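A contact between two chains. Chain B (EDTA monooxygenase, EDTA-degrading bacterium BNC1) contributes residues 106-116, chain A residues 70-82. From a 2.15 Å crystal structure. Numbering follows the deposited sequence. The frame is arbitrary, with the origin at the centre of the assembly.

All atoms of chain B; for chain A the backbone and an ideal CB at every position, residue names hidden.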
# COMPACT_ATOMS: atom_id res chain seq x y z
N ALA B 106 10.40 3.96 1.25
CA ALA B 106 11.07 3.90 -0.04
C ALA B 106 10.39 2.87 -0.93
O ALA B 106 10.14 3.11 -2.11
CB ALA B 106 12.56 3.56 0.14
N ARG B 107 10.01 1.73 -0.34
CA ARG B 107 9.43 0.64 -1.13
C ARG B 107 8.00 0.94 -1.56
O ARG B 107 7.61 0.66 -2.70
CB ARG B 107 9.49 -0.64 -0.32
CG ARG B 107 8.82 -1.76 -1.03
CD ARG B 107 9.42 -3.06 -0.61
NE ARG B 107 8.73 -3.61 0.52
CZ ARG B 107 8.12 -4.79 0.53
NH1 ARG B 107 7.49 -5.15 1.63
NH2 ARG B 107 8.15 -5.60 -0.53
N GLN B 108 7.21 1.52 -0.66
CA GLN B 108 5.82 1.83 -1.01
C GLN B 108 5.74 2.93 -2.07
O GLN B 108 4.98 2.81 -3.03
CB GLN B 108 5.03 2.18 0.26
CG GLN B 108 4.90 0.94 1.19
CD GLN B 108 4.05 1.16 2.45
OE1 GLN B 108 3.85 2.27 2.91
NE2 GLN B 108 3.54 0.07 3.01
N ILE B 109 6.55 3.99 -1.95
CA ILE B 109 6.52 5.06 -2.95
C ILE B 109 7.01 4.55 -4.31
O ILE B 109 6.39 4.82 -5.35
CB ILE B 109 7.35 6.28 -2.49
CG1 ILE B 109 6.78 6.88 -1.19
CG2 ILE B 109 7.42 7.36 -3.62
CD1 ILE B 109 5.39 7.42 -1.33
N ALA B 110 8.14 3.85 -4.32
CA ALA B 110 8.63 3.23 -5.55
C ALA B 110 7.61 2.26 -6.15
O ALA B 110 7.43 2.20 -7.37
CB ALA B 110 9.95 2.51 -5.26
N SER B 111 6.93 1.49 -5.29
CA SER B 111 5.93 0.54 -5.77
C SER B 111 4.76 1.28 -6.42
O SER B 111 4.40 1.00 -7.56
CB SER B 111 5.43 -0.34 -4.63
OG SER B 111 6.40 -1.31 -4.26
N VAL B 112 4.18 2.25 -5.71
CA VAL B 112 3.02 2.89 -6.31
C VAL B 112 3.42 3.70 -7.54
O VAL B 112 2.66 3.82 -8.50
CB VAL B 112 2.27 3.76 -5.28
CG1 VAL B 112 3.11 4.95 -4.87
CG2 VAL B 112 0.90 4.19 -5.86
N ASN B 113 4.63 4.25 -7.53
CA ASN B 113 5.09 4.96 -8.71
C ASN B 113 5.24 4.01 -9.90
O ASN B 113 4.76 4.28 -11.00
CB ASN B 113 6.40 5.69 -8.40
CG ASN B 113 6.88 6.48 -9.57
OD1 ASN B 113 6.15 7.36 -10.08
ND2 ASN B 113 8.09 6.19 -10.02
N LEU B 114 5.93 2.89 -9.70
CA LEU B 114 6.15 1.98 -10.82
C LEU B 114 4.85 1.30 -11.25
O LEU B 114 4.61 1.14 -12.45
CB LEU B 114 7.22 0.96 -10.40
CG LEU B 114 7.82 -0.04 -11.39
CD1 LEU B 114 8.45 0.68 -12.58
CD2 LEU B 114 8.85 -0.89 -10.64
N LEU B 115 4.00 0.91 -10.31
CA LEU B 115 2.71 0.32 -10.67
C LEU B 115 1.84 1.26 -11.52
O LEU B 115 1.08 0.80 -12.37
CB LEU B 115 1.92 -0.09 -9.42
CG LEU B 115 2.31 -1.43 -8.80
CD1 LEU B 115 1.53 -1.65 -7.47
CD2 LEU B 115 2.07 -2.55 -9.84
N SER B 116 1.92 2.58 -11.28
CA SER B 116 1.08 3.52 -12.02
C SER B 116 1.69 3.93 -13.35
O SER B 116 1.17 4.84 -13.99
CB SER B 116 0.80 4.78 -11.19
OG SER B 116 2.02 5.47 -10.91
N UNK A 70 10.48 -12.80 -5.83
CA UNK A 70 9.13 -13.17 -5.42
C UNK A 70 8.30 -11.95 -5.01
O UNK A 70 7.07 -11.96 -5.16
CB UNK A 70 9.19 -14.17 -4.26
N UNK A 71 8.95 -10.90 -4.53
CA UNK A 71 8.29 -9.74 -3.93
C UNK A 71 8.65 -8.46 -4.68
O UNK A 71 9.29 -7.56 -4.12
CB UNK A 71 8.67 -9.61 -2.45
N UNK A 72 8.24 -8.33 -5.95
CA UNK A 72 8.63 -7.12 -6.69
C UNK A 72 7.96 -5.83 -6.19
O UNK A 72 8.45 -4.74 -6.53
CB UNK A 72 8.30 -7.31 -8.17
N UNK A 73 6.89 -5.90 -5.39
CA UNK A 73 6.16 -4.72 -4.94
C UNK A 73 5.69 -4.88 -3.50
O UNK A 73 5.41 -5.99 -3.04
CB UNK A 73 4.96 -4.45 -5.86
N UNK A 74 5.56 -3.75 -2.80
CA UNK A 74 4.85 -3.75 -1.53
C UNK A 74 3.45 -4.31 -1.72
O UNK A 74 2.74 -3.89 -2.64
CB UNK A 74 4.79 -2.34 -0.94
N UNK A 75 3.01 -5.23 -0.88
CA UNK A 75 1.75 -5.93 -1.14
C UNK A 75 0.52 -5.09 -0.83
O UNK A 75 -0.50 -5.26 -1.49
CB UNK A 75 1.70 -7.22 -0.32
N UNK A 76 0.60 -4.21 0.16
CA UNK A 76 -0.53 -3.32 0.46
C UNK A 76 -0.79 -2.40 -0.74
O UNK A 76 -1.94 -2.25 -1.18
CB UNK A 76 -0.25 -2.50 1.72
N UNK A 77 0.27 -1.81 -1.31
CA UNK A 77 0.15 -0.96 -2.50
C UNK A 77 -0.41 -1.75 -3.68
O UNK A 77 -1.37 -1.32 -4.34
CB UNK A 77 1.51 -0.36 -2.87
N UNK A 78 0.18 -2.92 -3.97
CA UNK A 78 -0.33 -3.75 -5.07
C UNK A 78 -1.80 -4.11 -4.85
O UNK A 78 -2.62 -4.00 -5.77
CB UNK A 78 0.51 -5.02 -5.21
N UNK A 79 -2.17 -4.56 -3.64
CA UNK A 79 -3.57 -4.93 -3.43
C UNK A 79 -4.52 -3.73 -3.59
O UNK A 79 -5.67 -3.90 -4.02
CB UNK A 79 -3.74 -5.54 -2.04
N UNK A 80 -4.06 -2.53 -3.23
CA UNK A 80 -4.89 -1.34 -3.46
C UNK A 80 -5.10 -1.07 -4.95
O UNK A 80 -6.20 -0.69 -5.36
CB UNK A 80 -4.25 -0.12 -2.80
N UNK A 81 -4.05 -1.22 -5.76
CA UNK A 81 -4.19 -0.95 -7.20
C UNK A 81 -5.03 -2.02 -7.88
O UNK A 81 -5.94 -1.71 -8.66
CB UNK A 81 -2.82 -0.87 -7.87
N UNK A 82 -4.77 -3.28 -7.56
CA UNK A 82 -5.59 -4.37 -8.09
C UNK A 82 -7.07 -4.14 -7.79
O UNK A 82 -7.92 -4.17 -8.69
CB UNK A 82 -5.14 -5.71 -7.51

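Chain B offers one face of a helix, with R107(B), Q108(B), S111(B), V112(B), L114(B) and L115(B) available to a neighbour. Chain A passes it first as an irregular segment and then, from position 75, as a helix running at 29° to it.

Position 70 has nothing of chain B within 5.5 Å of its ideal CB, so many residues would serve; it is glutamate, E70(A), and makes no contact. At position 71 the ideal CB lies 4.5 Å from R107(B) NH2, and CA-to-CB points sideways. A large side chain could either lie along the arginine or leave it. The residue is tyrosine, and the ring of Y71(A) leads away; its backbone matters more, because a water donates to Y71(A) O (2.7 Å) and accepts from R107(B) NH2 (3.0 Å). Position 72 points away from chain B, and its phi of -69° permits proline, which P72(A) is.

Position 73 has an extended backbone, -142/152, with its ideal CB 3.8 Å from S111(B) OG and 4.7 Å from L115(B) CD1. Beyond lie L114(B) and L115(B), an apolar surface suited to leucine, methionine or an aromatic residue. Phenylalanine is found. L115(B) CD2 sits over a face of the F73(A) ring, 3.7 Å from its centroid in a CH-pi contact, while L114(B) CD2 reaches F73(A) CE1 at 3.9 Å. The OG of S111(B) lies at the ring edge.

Position 74 immediately precedes the helix, where a short acceptor such as aspartate, asparagine, serine or threonine can cap free backbone NH groups. Q108(B) NE2 offers a donor to any acceptor, and the charge of R107(B) tips the choice toward aspartate, which is found. D74(A) OD1 accepts from the backbone N of position 77 at 3.2 Å and, weakly, from the backbone N of position 76 at 2.9 Å. Its OD2 accepts from Q108(B) NE2 at 3.2 Å and forms a long salt bridge with R107(B) NH1 at 3.8 Å; the oxygen lies well out of the guanidinium plane, so the attraction is of charges alone. D74(A) N donates to S111(B) OG (3.0 Å), whose own proton goes to R107(B) O (2.8 Å).

Position 75 opens the helix pointing away, a place that tolerates proline because first-turn NH groups need no helical acceptor; P75(A) fills it. Position 76 points sideways, its ideal CB 4.8 Å from Q108(B) NE2, and many residues would fit; I76(A) makes slight contact.

Position 77 points straight at chain B, its ideal CB 4.3 Å from S111(B) CB. The hollow suits a compact apolar side chain, such as valine or alanine. V77(A) sits among Q108(B), S111(B), V112(B) and L115(B) as a knob in a hole, with V77(A) CG1 3.7 Å from V112(B) CB.

At position 78 the ideal CB is 4.2 Å from L115(B) CD1, so an apolar chain is apt: L78(A) CD1 approaches that methyl, L115(B) CD1, to 3.7 Å. Position 79 points away and position 80 has nothing of chain B within 5.5 Å of its ideal CB, so chain B sets no demand on either; they are A79(A) and A80(A). Position 81 points toward L115(B), so a small apolar side chain would suit it, and the methyl of A81(A), CB, lies 4.4 Å from L115(B) CD1. Position 82 is out of reach; I82(A) occupies it.

Chain A 70-82: EYPFDPIVLAAAI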
# COMPACT_ATOMS: atom_id res chain seq x y z
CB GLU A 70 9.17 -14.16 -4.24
CG GLU A 70 7.80 -14.80 -4.00
CD GLU A 70 7.80 -15.83 -2.87
OE1 GLU A 70 6.71 -16.13 -2.31
OE2 GLU A 70 8.89 -16.34 -2.54
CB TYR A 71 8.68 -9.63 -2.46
CG TYR A 71 8.84 -10.98 -1.74
CD1 TYR A 71 7.75 -11.82 -1.53
CD2 TYR A 71 10.08 -11.39 -1.25
CE1 TYR A 71 7.89 -13.03 -0.87
CE2 TYR A 71 10.23 -12.62 -0.59
CZ TYR A 71 9.12 -13.41 -0.39
OH TYR A 71 9.24 -14.60 0.27
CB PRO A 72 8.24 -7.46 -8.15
CG PRO A 72 7.21 -8.52 -8.03
CD PRO A 72 7.56 -9.31 -6.81
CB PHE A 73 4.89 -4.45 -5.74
CG PHE A 73 5.12 -4.08 -7.14
CD1 PHE A 73 5.62 -2.82 -7.48
CD2 PHE A 73 4.79 -4.97 -8.15
CE1 PHE A 73 5.81 -2.47 -8.80
CE2 PHE A 73 4.98 -4.63 -9.46
CZ PHE A 73 5.50 -3.37 -9.79
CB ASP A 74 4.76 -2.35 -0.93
CG ASP A 74 4.09 -2.36 0.44
OD1 ASP A 74 2.84 -2.36 0.49
OD2 ASP A 74 4.81 -2.42 1.47
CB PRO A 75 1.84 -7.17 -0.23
CG PRO A 75 2.81 -6.80 0.82
CD PRO A 75 3.82 -5.92 0.15
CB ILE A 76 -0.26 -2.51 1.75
CG1 ILE A 76 0.05 -3.46 2.93
CG2 ILE A 76 -1.46 -1.67 2.13
CD1 ILE A 76 0.38 -2.74 4.27
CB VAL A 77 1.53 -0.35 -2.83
CG1 VAL A 77 1.60 0.24 -4.23
CG2 VAL A 77 1.92 0.67 -1.77
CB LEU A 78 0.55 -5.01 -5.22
CG LEU A 78 0.39 -5.92 -6.44
CD1 LEU A 78 0.27 -5.11 -7.73
CD2 LEU A 78 1.53 -6.96 -6.52
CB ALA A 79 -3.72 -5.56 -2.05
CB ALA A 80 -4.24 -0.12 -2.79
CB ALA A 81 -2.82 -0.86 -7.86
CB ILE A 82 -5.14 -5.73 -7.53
CG1 ILE A 82 -3.71 -6.07 -7.97
CG2 ILE A 82 -6.14 -6.81 -7.98
CD1 ILE A 82 -3.18 -7.45 -7.39
O HOH W 1 8.80 -4.97 -3.34
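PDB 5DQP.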